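Long-range contacts in probable aminotransferase (Pseudomonas aeruginosa, PDB 5YKR), which belongs to the class-III aminotransferases, enzymes of the pyridoxal-phosphate-dependent superfamily, and carries its cofactor covalently bound in the crystal: residues A[376-381]-A[392-397]; A[385-390]-A[403-408]; A[133-138]-A[294-299]. All blocks are in the same frame, centred on the assembly; numbering follows the deposited sequence. Where two conformers were deposited one is given.

Contact 1: A[376-381]-A[392-397]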
ATOM      1  N   PRO A 376      15.270  33.035 -17.349  1.00 19.19           N
ATOM      2  CA  PRO A 376      16.379  32.103 -17.183  1.00 20.01           C
ATOM      3  C   PRO A 376      15.871  30.741 -16.723  1.00 19.08           C
ATOM      4  O   PRO A 376      16.296  30.200 -15.700  1.00 20.68           O
ATOM      5  CB  PRO A 376      17.217  32.795 -16.084  1.00 18.91           C
ATOM      6  CG  PRO A 376      16.203  33.491 -15.224  1.00 20.65           C
ATOM      7  CD  PRO A 376      15.156  33.957 -16.189  1.00 21.13           C
ATOM      8  N   TRP A 377      14.937  30.198 -17.497  1.00 16.86           N
ATOM      9  CA  TRP A 377      14.250  28.945 -17.188  1.00 16.25           C
ATOM     10  C   TRP A 377      14.354  28.042 -18.430  1.00 16.92           C
ATOM     11  O   TRP A 377      14.699  28.498 -19.528  1.00 19.35           O
ATOM     12  CB  TRP A 377      12.759  29.183 -16.948  1.00 15.91           C
ATOM     13  CG  TRP A 377      12.333  30.081 -15.807  1.00 16.42           C
ATOM     14  CD1 TRP A 377      13.121  30.875 -15.025  1.00 17.18           C
ATOM     15  CD2 TRP A 377      10.998  30.297 -15.355  1.00 16.30           C
ATOM     16  NE1 TRP A 377      12.363  31.534 -14.105  1.00 18.64           N
ATOM     17  CE2 TRP A 377      11.049  31.203 -14.293  1.00 17.99           C
ATOM     18  CE3 TRP A 377       9.753  29.763 -15.717  1.00 17.69           C
ATOM     19  CZ2 TRP A 377       9.916  31.598 -13.601  1.00 19.31           C
ATOM     20  CZ3 TRP A 377       8.646  30.153 -15.031  1.00 19.27           C
ATOM     21  CH2 TRP A 377       8.729  31.078 -13.986  1.00 21.43           C
ATOM     22  N   HIS A 378      14.026  26.750 -18.258  1.00 17.02           N
ATOM     23  CA  HIS A 378      13.972  25.858 -19.428  1.00 15.92           C
ATOM     24  C   HIS A 378      12.858  24.851 -19.215  1.00 15.47           C
ATOM     25  O   HIS A 378      12.397  24.665 -18.086  1.00 15.20           O
ATOM     26  CB  HIS A 378      15.298  25.128 -19.712  1.00 16.55           C
ATOM     27  CG  HIS A 378      15.644  24.100 -18.695  1.00 16.40           C
ATOM     28  ND1 HIS A 378      16.177  24.416 -17.467  1.00 16.91           N
ATOM     29  CD2 HIS A 378      15.431  22.768 -18.700  1.00 17.40           C
ATOM     30  CE1 HIS A 378      16.279  23.298 -16.754  1.00 16.55           C
ATOM     31  NE2 HIS A 378      15.854  22.281 -17.491  1.00 15.57           N
ATOM     32  N   VAL A 379      12.479  24.213 -20.304  1.00 15.08           N
ATOM     33  CA  VAL A 379      11.468  23.177 -20.293  1.00 15.20           C
ATOM     34  C   VAL A 379      11.981  21.916 -20.944  1.00 13.61           C
ATOM     35  O   VAL A 379      12.721  21.957 -21.927  1.00 16.71           O
ATOM     36  CB  VAL A 379      10.133  23.680 -20.936  1.00 15.73           C
ATOM     37  CG1 VAL A 379      10.237  23.983 -22.453  1.00 16.71           C
ATOM     38  CG2 VAL A 379       8.992  22.705 -20.719  1.00 16.91           C
ATOM     39  N   THR A 380      11.529  20.778 -20.370  1.00 13.52           N
ATOM     40  CA  THR A 380      11.906  19.432 -20.805  1.00 13.43           C
ATOM     41  C   THR A 380      10.664  18.562 -20.990  1.00 13.60           C
ATOM     42  O   THR A 380       9.697  18.725 -20.277  1.00 13.48           O
ATOM     43  CB  THR A 380      12.838  18.789 -19.760  1.00 14.04           C
ATOM     44  OG1 THR A 380      14.004  19.621 -19.626  1.00 15.05           O
ATOM     45  CG2 THR A 380      13.283  17.398 -20.144  1.00 16.31           C
ATOM     46  N   ARG A 381      10.707  17.628 -21.947  1.00 15.10           N
ATOM     47  CA  ARG A 381       9.602  16.681 -22.180  1.00 13.83           C
ATOM     48  C   ARG A 381      10.155  15.256 -22.238  1.00 14.94           C
ATOM     49  O   ARG A 381      11.208  14.983 -22.839  1.00 15.76           O
ATOM     50  CB  ARG A 381       8.862  17.020 -23.480  1.00 13.88           C
ATOM     51  CG  ARG A 381       7.743  16.024 -23.809  1.00 14.26           C
ATOM     52  CD  ARG A 381       6.889  16.469 -24.964  1.00 14.93           C
ATOM     53  NE  ARG A 381       7.608  16.360 -26.230  1.00 15.67           N
ATOM     54  CZ  ARG A 381       7.646  15.278 -26.989  1.00 15.10           C
ATOM     55  NH1 ARG A 381       7.012  14.145 -26.622  1.00 16.59           N
ATOM     56  NH2 ARG A 381       8.308  15.324 -28.147  1.00 19.03           N
ATOM     57  N   THR A 392      18.657  28.153 -16.350  1.00 20.10           N
ATOM     58  CA  THR A 392      18.825  28.343 -17.792  1.00 22.13           C
ATOM     59  C   THR A 392      19.004  27.043 -18.611  1.00 19.50           C
ATOM     60  O   THR A 392      18.529  26.935 -19.733  1.00 24.90           O
ATOM     61  CB  THR A 392      20.001  29.307 -18.062  1.00 23.43           C
ATOM     62  OG1 THR A 392      19.620  30.577 -17.560  1.00 28.83           O
ATOM     63  CG2 THR A 392      20.255  29.457 -19.493  1.00 27.82           C
ATOM     64  N   HIS A 393      19.698  26.083 -18.027  1.00 23.57           N
ATOM     65  CA  HIS A 393      20.141  24.893 -18.731  1.00 26.75           C
ATOM     66  C   HIS A 393      19.624  23.656 -17.980  1.00 21.82           C
ATOM     67  O   HIS A 393      19.374  23.717 -16.797  1.00 19.93           O
ATOM     68  CB  HIS A 393      21.669  24.847 -18.784  1.00 31.63           C
ATOM     69  CG  HIS A 393      22.303  26.037 -19.464  1.00 40.42           C
ATOM     70  ND1 HIS A 393      22.248  26.236 -20.829  1.00 46.86           N
ATOM     71  CD2 HIS A 393      23.015  27.069 -18.961  1.00 46.37           C
ATOM     72  CE1 HIS A 393      22.892  27.349 -21.139  1.00 48.18           C
ATOM     73  NE2 HIS A 393      23.380  27.866 -20.022  1.00 50.05           N
ATOM     74  N   ALA A 394      19.479  22.541 -18.684  1.00 19.60           N
ATOM     75  CA  ALA A 394      19.115  21.312 -18.034  1.00 18.91           C
ATOM     76  C   ALA A 394      20.105  20.999 -16.895  1.00 18.50           C
ATOM     77  O   ALA A 394      21.322  21.105 -17.072  1.00 19.46           O
ATOM     78  CB  ALA A 394      19.109  20.169 -19.036  1.00 19.42           C
ATOM     79  N   PRO A 395      19.578  20.578 -15.751  1.00 17.59           N
ATOM     80  CA  PRO A 395      20.449  20.210 -14.642  1.00 16.93           C
ATOM     81  C   PRO A 395      21.258  18.969 -14.939  1.00 15.59           C
ATOM     82  O   PRO A 395      20.758  18.041 -15.595  1.00 16.53           O
ATOM     83  CB  PRO A 395      19.451  19.959 -13.496  1.00 16.94           C
ATOM     84  CG  PRO A 395      18.204  19.448 -14.193  1.00 16.37           C
ATOM     85  CD  PRO A 395      18.148  20.319 -15.448  1.00 16.30           C
ATOM     86  N   ARG A 396      22.474  18.914 -14.450  1.00 17.09           N
ATOM     87  CA  ARG A 396      23.319  17.726 -14.631  1.00 17.22           C
ATOM     88  C   ARG A 396      22.958  16.643 -13.600  1.00 14.78           C
ATOM     89  O   ARG A 396      23.276  15.509 -13.799  1.00 16.44           O
ATOM     90  CB  ARG A 396      24.800  18.086 -14.456  1.00 20.53           C
ATOM     91  CG  ARG A 396      25.341  18.906 -15.616  1.00 24.96           C
ATOM     92  CD  ARG A 396      26.786  19.268 -15.353  1.00 30.24           C
ATOM     93  NE  ARG A 396      26.780  20.382 -14.415  1.00 38.01           N
ATOM     94  CZ  ARG A 396      27.390  21.558 -14.600  1.00 39.39           C
ATOM     95  NH1 ARG A 396      28.150  21.798 -15.673  1.00 50.55           N
ATOM     96  NH2 ARG A 396      27.259  22.495 -13.672  1.00 41.24           N
ATOM     97  N   ASN A 397      22.376  17.059 -12.470  1.00 12.76           N
ATOM     98  CA  ASN A 397      22.034  16.148 -11.416  1.00 12.77           C
ATOM     99  C   ASN A 397      20.916  16.733 -10.538  1.00 12.96           C
ATOM    100  O   ASN A 397      20.523  17.894 -10.693  1.00 13.89           O
ATOM    101  CB  ASN A 397      23.277  15.744 -10.612  1.00 13.64           C
ATOM    102  CG  ASN A 397      24.047  16.950 -10.096  1.00 14.60           C
ATOM    103  OD1 ASN A 397      23.463  17.837  -9.466  1.00 16.38           O
ATOM    104  ND2 ASN A 397      25.362  16.982 -10.370  1.00 18.25           N
TER

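Contact 2: A[385-390]-A[403-408]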
ATOM      1  N   ARG A 385       4.899  13.778 -20.710  1.00 12.73           N
ATOM      2  CA  ARG A 385       5.080  14.543 -19.488  1.00 11.91           C
ATOM      3  C   ARG A 385       6.047  15.705 -19.749  1.00 11.88           C
ATOM      4  O   ARG A 385       7.124  15.479 -20.296  1.00 13.82           O
ATOM      5  CB  ARG A 385       5.645  13.588 -18.401  1.00 11.34           C
ATOM      6  CG  ARG A 385       5.720  14.129 -17.000  1.00 11.01           C
ATOM      7  CD  ARG A 385       6.409  13.128 -16.088  1.00 11.87           C
ATOM      8  NE  ARG A 385       6.297  13.602 -14.713  1.00 14.01           N
ATOM      9  CZ  ARG A 385       5.256  13.332 -13.884  1.00 13.62           C
ATOM     10  NH1 ARG A 385       4.261  12.539 -14.257  1.00 15.66           N
ATOM     11  NH2 ARG A 385       5.192  13.937 -12.724  1.00 17.17           N
ATOM     12  N   VAL A 386       5.632  16.933 -19.383  1.00 11.59           N
ATOM     13  CA  VAL A 386       6.398  18.154 -19.693  1.00 12.12           C
ATOM     14  C   VAL A 386       6.628  18.945 -18.395  1.00 12.63           C
ATOM     15  O   VAL A 386       5.672  19.168 -17.641  1.00 14.21           O
ATOM     16  CB  VAL A 386       5.581  19.053 -20.660  1.00 13.29           C
ATOM     17  CG1 VAL A 386       6.288  20.367 -20.989  1.00 14.74           C
ATOM     18  CG2 VAL A 386       5.282  18.277 -21.955  1.00 13.90           C
ATOM     19  N   GLU A 387       7.876  19.377 -18.146  1.00 13.02           N
ATOM     20  CA  GLU A 387       8.133  20.150 -16.913  1.00 13.32           C
ATOM     21  C   GLU A 387       9.188  21.202 -17.165  1.00 13.55           C
ATOM     22  O   GLU A 387      10.201  20.922 -17.798  1.00 13.75           O
ATOM     23  CB  GLU A 387       8.576  19.194 -15.794  1.00 13.48           C
ATOM     24  CG  GLU A 387       8.849  19.858 -14.449  1.00 14.28           C
ATOM     25  CD  GLU A 387       8.652  18.940 -13.250  1.00 17.30           C
ATOM     26  OE1 GLU A 387       8.551  17.696 -13.464  1.00 21.26           O
ATOM     27  OE2 GLU A 387       8.656  19.462 -12.089  1.00 17.70           O
ATOM     28  N   TYR A 388       8.965  22.366 -16.556  1.00 14.15           N
ATOM     29  CA  TYR A 388       9.958  23.423 -16.575  1.00 14.64           C
ATOM     30  C   TYR A 388      10.645  23.589 -15.185  1.00 16.96           C
ATOM     31  O   TYR A 388      10.154  23.093 -14.141  1.00 16.71           O
ATOM     32  CB  TYR A 388       9.399  24.731 -17.093  1.00 16.90           C
ATOM     33  CG  TYR A 388       8.106  25.170 -16.478  1.00 17.87           C
ATOM     34  CD1 TYR A 388       8.087  26.009 -15.337  1.00 20.26           C
ATOM     35  CD2 TYR A 388       6.887  24.795 -17.029  1.00 18.10           C
ATOM     36  CE1 TYR A 388       6.893  26.392 -14.766  1.00 21.65           C
ATOM     37  CE2 TYR A 388       5.689  25.220 -16.472  1.00 19.75           C
ATOM     38  CZ  TYR A 388       5.708  26.046 -15.373  1.00 20.76           C
ATOM     39  OH  TYR A 388       4.571  26.474 -14.766  1.00 26.17           O
ATOM     40  N   LEU A 389      11.811  24.211 -15.211  1.00 16.21           N
ATOM     41  CA  LEU A 389      12.644  24.424 -14.033  1.00 16.23           C
ATOM     42  C   LEU A 389      13.203  25.831 -14.142  1.00 16.83           C
ATOM     43  O   LEU A 389      13.486  26.324 -15.257  1.00 18.52           O
ATOM     44  CB  LEU A 389      13.821  23.432 -14.020  1.00 19.89           C
ATOM     45  CG  LEU A 389      13.818  22.162 -13.193  1.00 20.43           C
ATOM     46  CD1 LEU A 389      15.069  21.357 -13.489  1.00 20.36           C
ATOM     47  CD2 LEU A 389      13.599  22.427 -11.689  1.00 19.13           C
ATOM     48  N   PHE A 390      13.440  26.459 -12.981  1.00 16.11           N
ATOM     49  CA  PHE A 390      13.862  27.873 -12.956  1.00 15.93           C
ATOM     50  C   PHE A 390      15.393  28.000 -13.023  1.00 17.10           C
ATOM     51  O   PHE A 390      16.021  28.613 -12.158  1.00 19.38           O
ATOM     52  CB  PHE A 390      13.311  28.597 -11.725  1.00 16.78           C
ATOM     53  CG  PHE A 390      11.845  28.372 -11.440  1.00 17.16           C
ATOM     54  CD1 PHE A 390      10.901  28.266 -12.464  1.00 17.77           C
ATOM     55  CD2 PHE A 390      11.402  28.301 -10.137  1.00 20.36           C
ATOM     56  CE1 PHE A 390       9.559  28.061 -12.168  1.00 22.03           C
ATOM     57  CE2 PHE A 390      10.060  28.128  -9.824  1.00 21.19           C
ATOM     58  CZ  PHE A 390       9.144  27.992 -10.846  1.00 21.64           C
ATOM     59  N   HIS A 403      18.012  23.514  -6.547  1.00 17.80           N
ATOM     60  CA  HIS A 403      18.121  24.989  -6.378  1.00 19.84           C
ATOM     61  C   HIS A 403      17.194  25.789  -7.267  1.00 22.01           C
ATOM     62  O   HIS A 403      16.939  26.999  -7.011  1.00 28.40           O
ATOM     63  CB  HIS A 403      19.529  25.448  -6.690  1.00 24.44           C
ATOM     64  CG  HIS A 403      20.533  24.922  -5.734  1.00 25.69           C
ATOM     65  ND1 HIS A 403      20.662  25.445  -4.461  1.00 32.68           N
ATOM     66  CD2 HIS A 403      21.483  23.964  -5.849  1.00 31.18           C
ATOM     67  CE1 HIS A 403      21.624  24.795  -3.821  1.00 36.07           C
ATOM     68  NE2 HIS A 403      22.160  23.917  -4.650  1.00 34.60           N
ATOM     69  N   ALA A 404      16.686  25.145  -8.299  1.00 19.31           N
ATOM     70  CA  ALA A 404      15.812  25.787  -9.310  1.00 20.14           C
ATOM     71  C   ALA A 404      14.303  25.604  -9.086  1.00 25.84           C
ATOM     72  O   ALA A 404      13.496  25.630 -10.073  1.00 25.36           O
ATOM     73  CB  ALA A 404      16.206  25.227 -10.646  1.00 21.34           C
ATOM     74  N   ARG A 405      13.966  25.394  -7.810  1.00 26.86           N
ATOM     75  CA  ARG A 405      12.618  25.237  -7.314  1.00 24.59           C
ATOM     76  C   ARG A 405      12.354  26.399  -6.322  1.00 25.70           C
ATOM     77  O   ARG A 405      13.265  26.887  -5.669  1.00 30.37           O
ATOM     78  CB  ARG A 405      12.430  23.812  -6.681  1.00 26.41           C
ATOM     79  CG  ARG A 405      12.599  22.624  -7.686  1.00 26.66           C
ATOM     80  CD  ARG A 405      11.486  22.503  -8.759  1.00 23.97           C
ATOM     81  NE  ARG A 405      10.192  22.385  -8.116  1.00 26.47           N
ATOM     82  CZ  ARG A 405       9.567  21.233  -7.835  1.00 26.87           C
ATOM     83  NH1 ARG A 405      10.077  20.034  -8.231  1.00 25.59           N
ATOM     84  NH2 ARG A 405       8.398  21.263  -7.201  1.00 23.95           N
ATOM     85  N   ASN A 406      11.105  26.860  -6.237  1.00 24.48           N
ATOM     86  CA  ASN A 406      10.708  27.951  -5.367  1.00 24.67           C
ATOM     87  C   ASN A 406       9.240  27.856  -5.054  1.00 23.71           C
ATOM     88  O   ASN A 406       8.404  27.906  -5.972  1.00 21.88           O
ATOM     89  CB  ASN A 406      11.020  29.313  -5.991  1.00 24.52           C
ATOM     90  CG  ASN A 406      10.668  30.467  -5.063  1.00 28.73           C
ATOM     91  OD1 ASN A 406       9.530  31.011  -5.062  1.00 27.98           O
ATOM     92  ND2 ASN A 406      11.631  30.793  -4.176  1.00 34.63           N
ATOM     93  N   GLY A 407       8.915  27.732  -3.761  1.00 23.66           N
ATOM     94  CA  GLY A 407       7.559  27.494  -3.331  1.00 24.16           C
ATOM     95  C   GLY A 407       6.563  28.577  -3.725  1.00 22.84           C
ATOM     96  O   GLY A 407       5.418  28.297  -4.146  1.00 21.90           O
ATOM     97  N   LEU A 408       6.989  29.822  -3.575  1.00 23.93           N
ATOM     98  CA  LEU A 408       6.118  30.951  -3.816  1.00 22.44           C
ATOM     99  C   LEU A 408       5.786  31.126  -5.311  1.00 21.77           C
ATOM    100  O   LEU A 408       4.615  31.290  -5.673  1.00 19.40           O
ATOM    101  CB  LEU A 408       6.718  32.238  -3.255  1.00 25.18           C
ATOM    102  CG  LEU A 408       5.942  33.517  -3.585  1.00 27.62           C
ATOM    103  CD1 LEU A 408       4.525  33.488  -3.054  1.00 31.22           C
ATOM    104  CD2 LEU A 408       6.632  34.760  -3.064  1.00 32.52           C
TER

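Contact 3: A[133-138]-A[294-299]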
ATOM      1  N   TRP A 133       7.064 -11.658 -12.487  1.00  7.66           N
ATOM      2  CA  TRP A 133       6.392 -10.486 -11.922  1.00  8.03           C
ATOM      3  C   TRP A 133       5.724 -10.817 -10.586  1.00  7.16           C
ATOM      4  O   TRP A 133       5.492 -11.986 -10.233  1.00  7.33           O
ATOM      5  CB  TRP A 133       5.322  -9.991 -12.927  1.00  8.29           C
ATOM      6  CG  TRP A 133       5.977  -9.553 -14.179  1.00  7.61           C
ATOM      7  CD1 TRP A 133       6.424 -10.356 -15.189  1.00  7.60           C
ATOM      8  CD2 TRP A 133       6.464  -8.227 -14.472  1.00  7.96           C
ATOM      9  NE1 TRP A 133       7.134  -9.607 -16.112  1.00  8.47           N
ATOM     10  CE2 TRP A 133       7.204  -8.314 -15.671  1.00  8.54           C
ATOM     11  CE3 TRP A 133       6.322  -6.978 -13.859  1.00  7.56           C
ATOM     12  CZ2 TRP A 133       7.809  -7.187 -16.268  1.00  8.64           C
ATOM     13  CZ3 TRP A 133       6.946  -5.871 -14.443  1.00  8.23           C
ATOM     14  CH2 TRP A 133       7.687  -5.986 -15.626  1.00  8.85           C
ATOM     15  N   GLN A 134       5.436  -9.749  -9.845  1.00  7.47           N
ATOM     16  CA  GLN A 134       4.606  -9.772  -8.644  1.00  8.05           C
ATOM     17  C   GLN A 134       3.825  -8.462  -8.600  1.00  7.71           C
ATOM     18  O   GLN A 134       4.176  -7.485  -9.270  1.00  9.06           O
ATOM     19  CB  GLN A 134       5.464  -9.905  -7.371  1.00  9.44           C
ATOM     20  CG  GLN A 134       6.145 -11.239  -7.171  1.00 10.36           C
ATOM     21  CD  GLN A 134       5.216 -12.374  -6.784  1.00 11.91           C
ATOM     22  OE1 GLN A 134       5.018 -12.615  -5.586  1.00 13.23           O
ATOM     23  NE2 GLN A 134       4.671 -13.141  -7.808  1.00 12.50           N
ATOM     24  N   VAL A 135       2.757  -8.430  -7.821  1.00  7.34           N
ATOM     25  CA  VAL A 135       1.910  -7.236  -7.624  1.00  7.56           C
ATOM     26  C   VAL A 135       1.928  -6.802  -6.191  1.00  7.15           C
ATOM     27  O   VAL A 135       1.922  -7.646  -5.275  1.00  8.47           O
ATOM     28  CB  VAL A 135       0.455  -7.538  -8.038  1.00  8.04           C
ATOM     29  CG1 VAL A 135      -0.483  -6.361  -7.849  1.00  8.14           C
ATOM     30  CG2 VAL A 135       0.399  -8.029  -9.456  1.00  9.36           C
ATOM     31  N   THR A 136       1.957  -5.509  -5.982  1.00  6.98           N
ATOM     32  CA  THR A 136       1.851  -4.878  -4.660  1.00  7.26           C
ATOM     33  C   THR A 136       0.659  -3.898  -4.628  1.00  7.40           C
ATOM     34  O   THR A 136       0.003  -3.677  -5.661  1.00  8.23           O
ATOM     35  CB  THR A 136       3.128  -4.152  -4.280  1.00  7.05           C
ATOM     36  OG1 THR A 136       3.267  -3.047  -5.172  1.00  7.68           O
ATOM     37  CG2 THR A 136       4.349  -5.056  -4.283  1.00  8.24           C
ATOM     38  N   THR A 137       0.455  -3.232  -3.494  1.00  7.17           N
ATOM     39  CA  THR A 137      -0.578  -2.161  -3.416  1.00  7.95           C
ATOM     40  C   THR A 137      -0.035  -0.769  -3.650  1.00  8.13           C
ATOM     41  O   THR A 137      -0.811   0.181  -3.580  1.00  8.64           O
ATOM     42  CB  THR A 137      -1.368  -2.273  -2.097  1.00  8.42           C
ATOM     43  OG1 THR A 137      -0.493  -2.188  -0.994  1.00  8.99           O
ATOM     44  CG2 THR A 137      -2.125  -3.570  -2.018  1.00  9.95           C
ATOM     45  N   SER A 138       1.257  -0.638  -3.918  1.00  7.32           N
ATOM     46  CA  SER A 138       1.847   0.700  -4.255  1.00  7.23           C
ATOM     47  C   SER A 138       3.255   0.547  -4.815  1.00  7.19           C
ATOM     48  O   SER A 138       3.944  -0.417  -4.543  1.00  7.99           O
ATOM     49  CB  SER A 138       1.949   1.555  -3.005  1.00  7.82           C
ATOM     50  OG  SER A 138       2.910   1.046  -2.075  1.00  8.05           O
ATOM     51  N   SER A 294      -2.083   0.134  -6.576  0.50  8.17           N
ATOM     52  CA  SER A 294      -1.434  -1.020  -7.203  0.50  8.48           C
ATOM     53  C   SER A 294      -0.060  -0.657  -7.708  0.50  8.45           C
ATOM     54  O   SER A 294       0.242   0.530  -7.950  0.50 10.10           O
ATOM     55  CB  SER A 294      -2.235  -1.538  -8.399  0.50  8.90           C
ATOM     56  OG  SER A 294      -3.607  -1.774  -8.180  0.50 10.26           O
ATOM     57  N   ALA A 295       0.774  -1.686  -7.849  1.00  7.57           N
ATOM     58  CA  ALA A 295       1.991  -1.586  -8.644  1.00  7.89           C
ATOM     59  C   ALA A 295       2.368  -2.995  -9.078  1.00  7.66           C
ATOM     60  O   ALA A 295       1.910  -3.991  -8.480  1.00  7.46           O
ATOM     61  CB  ALA A 295       3.141  -0.947  -7.844  1.00  8.00           C
ATOM     62  N   VAL A 296       3.243  -3.064 -10.093  1.00  8.43           N
ATOM     63  CA  VAL A 296       3.880  -4.304 -10.453  1.00  8.45           C
ATOM     64  C   VAL A 296       5.383  -4.154 -10.323  1.00  8.43           C
ATOM     65  O   VAL A 296       5.941  -3.043 -10.476  1.00  8.66           O
ATOM     66  CB  VAL A 296       3.519  -4.739 -11.901  1.00  9.72           C
ATOM     67  CG1 VAL A 296       2.036  -5.061 -12.011  1.00 10.23           C
ATOM     68  CG2 VAL A 296       3.929  -3.691 -12.952  1.00 10.16           C
ATOM     69  N   TRP A 297       6.062  -5.264 -10.090  1.00  8.04           N
ATOM     70  CA  TRP A 297       7.477  -5.324 -10.247  1.00  8.43           C
ATOM     71  C   TRP A 297       7.856  -6.587 -10.948  1.00  8.36           C
ATOM     72  O   TRP A 297       7.226  -7.618 -10.752  1.00  8.24           O
ATOM     73  CB  TRP A 297       8.233  -5.103  -8.961  1.00  9.74           C
ATOM     74  CG  TRP A 297       8.096  -6.073  -7.914  1.00 10.17           C
ATOM     75  CD1 TRP A 297       7.227  -6.036  -6.878  1.00  9.76           C
ATOM     76  CD2 TRP A 297       8.914  -7.231  -7.744  1.00 10.26           C
ATOM     77  NE1 TRP A 297       7.447  -7.118  -6.045  1.00 11.34           N
ATOM     78  CE2 TRP A 297       8.480  -7.875  -6.555  1.00 10.36           C
ATOM     79  CE3 TRP A 297       9.968  -7.805  -8.483  1.00 11.08           C
ATOM     80  CZ2 TRP A 297       9.049  -9.062  -6.090  1.00 11.60           C
ATOM     81  CZ3 TRP A 297      10.541  -8.973  -8.004  1.00 12.42           C
ATOM     82  CH2 TRP A 297      10.113  -9.557  -6.827  1.00 11.88           C
ATOM     83  N   GLY A 298       8.907  -6.487 -11.728  1.00  8.14           N
ATOM     84  CA  GLY A 298       9.424  -7.610 -12.511  1.00  7.78           C
ATOM     85  C   GLY A 298      10.909  -7.788 -12.363  1.00  8.55           C
ATOM     86  O   GLY A 298      11.592  -6.858 -11.946  1.00  9.48           O
ATOM     87  N   CYS A 299      11.380  -9.014 -12.646  1.00  7.91           N
ATOM     88  CA  CYS A 299      12.812  -9.278 -12.586  1.00  8.31           C
ATOM     89  C   CYS A 299      13.239 -10.241 -13.642  1.00  8.90           C
ATOM     90  O   CYS A 299      12.433 -11.011 -14.207  1.00  9.61           O
ATOM     91  CB  CYS A 299      13.210  -9.774 -11.215  1.00 10.22           C
ATOM     92  SG  CYS A 299      12.619 -11.424 -10.748  1.00  9.73           S
TER

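Contact 1: A[376-381]-A[392-397]
His378 lays one face of its imidazole against the backbone of His393 and Ala394, and this overlap is the main side-chain contact of the pair. The CA of Ala394 sits 3.8 Å from the centroid of the His378 ring and 30° off its normal, a CH-pi contact. Over the same face, the carbonyl carbon of His393 lies 3.5 Å above the plane, displaced toward the rim. CE1 of His378 comes within 3.1 Å of His393 O, and NE2 meets CD of Pro395 at 3.6 Å, the proline ring crossing the imidazole obliquely.

At the start of the two segments the backbones come together at Pro376 and Thr392, with CB of Pro376 3.6 Å from OG1 of Thr392. Pro376 O and Thr392 N are 3.2 Å apart, but the angle is too poor for a hydrogen bond. No hydrogen bond links 376-381 to 392-397, and van der Waals and CH-pi contacts do the work.

What sets the imidazole in place lies a shell further out. CG of His378 stands between the backbone N and the carbonyl carbon (chi1 69°), and ND1 is hydrogen-bonded to Met391 O, immediately before Thr392. The loop is thus tied to the ring just upstream of the residues it packs on. Thr380 OG1 lies beside the ring edge, in its plane.

Strand 378-382 borders a three-stranded antiparallel sheet, paired with strand 385-389; the irregular segment 392-397 follows soon after that second strand. Pro395 also touches Leu389, Glu400 and Ala401, while Asn397 caps helix 398-402 through OD1. Trp377 points away from the loop and packs on Leu370 of helix 349-372, where Val379 also packs, on Val366.

Contact 2: A[385-390]-A[403-408]
Phe390 and Ala404 join the end of a strand to the turn before a helix: strand 385-389 is the central strand of a three-stranded antiparallel sheet, and Asn406 is the N-cap of helix 407-418. Phe390 N donates to Ala404 O at 3.0 Å, with an N-H...O angle of 156°, and the donor lies in the carbonyl plane on a lone pair.

The same oxygen also lies close to the phenyl group, 3.4 Å from CD2 of Phe390. CG of Phe390 is anti to its carbonyl carbon (chi1 -47°), and the ring reaches on toward Asn406. The two side chains cross at about a right angle, with ring and amide planes 53° apart; Asn406 N approaches the ring edge, near its plane, 3.9 Å from CE2. The amide end of Asn406 turns away from Phe390, and OD1 accepts from Ile409 N.

Leu389 and Arg405 also cross at about a right angle, CD2 of Leu389 pressing on CD of Arg405 at 3.6 Å. The arginine chain is bent at chi2 and chi3, and its guanidinium binds Glu410 through NE and Phe427 O through NH2. Glu387 OE2, itself hydrogen-bonded to Asn429 N, faces Arg405 only as a nearby opposite charge: it sits 4.2 Å from NH1, well out of the guanidinium plane, with no N-H aimed at it.

Contact 3: A[133-138]-A[294-299]
Trp133 lays its indole over Gly298, whose CA is 3.5 Å from the centroid of the six-membered ring and 15° off the ring normal. This is a cross-strand aromatic-glycine pair at a non-hydrogen-bonded site: lacking a side chain, Gly298 lets the ring lie directly on its backbone. On the same face of the sheet, CZ3 of Trp133 reaches CG2 of Val296 at 4.0 Å.

The strands are antiparallel neighbours at the border of the seven-stranded sheet, with strand order 3-2-4-5-6-7-1, of the large domain of fold-type I pyridoxal-phosphate enzymes. Strand 132-136 is outermost within the chain, and the second subunit hydrogen-bonds to the backbone of Trp133 and Val135. Two hydrogen-bonded pairs hold the register, Gln134 with Trp297 and Thr136 with Ala295. Gln134 N donates to Trp297 O at 2.9 Å, and Trp297 N returns a bond to Gln134 O.

On the other face, with Gln134, Thr136 and Ala295, lies Trp297, against which helix 139-154 packs. Gln134 lies alongside this indole, pointing the same way, with CB 4.0 Å from the centroid of the five-membered ring, while Thr136 CG2 meets the indole edge in plane. Gln134 then bends at chi2 (-72°), and NE2 donates to Trp133 O at 2.8 Å and also to Ala45 O of the second subunit, so both bonds orient a buried amide.

Where the strand ends, Ser138 caps helix 139-154, its OG bonded to Asp141 N. Thr136 OG1 donates to Ser138 O at 2.8 Å, approaching from above the carbonyl plane, and touches CB of Ala295 at 3.4 Å.

How the contacts relate
Contacts 1 and 2 belong to one small antiparallel sheet. Their centres are 9 Å apart, and successive strands join them, with Thr380 O 2.9 Å from Glu387 N and His378 O 3.0 Å from Leu389 N. Along the chain their segments interleave, 376-381, 385-390, 392-397, 403-408, so each strand has its own piece of the following polypeptide packed on it. Contact 3 lies on the opposite side of the chain's centre, in the seven-stranded sheet, about 32 Å centre to centre from contact 1 and 30 Å from contact 2. Lys286, which carries the covalently bound pyridoxal phosphate, precedes strand 295-299 of contact 3 by nine residues in sequence.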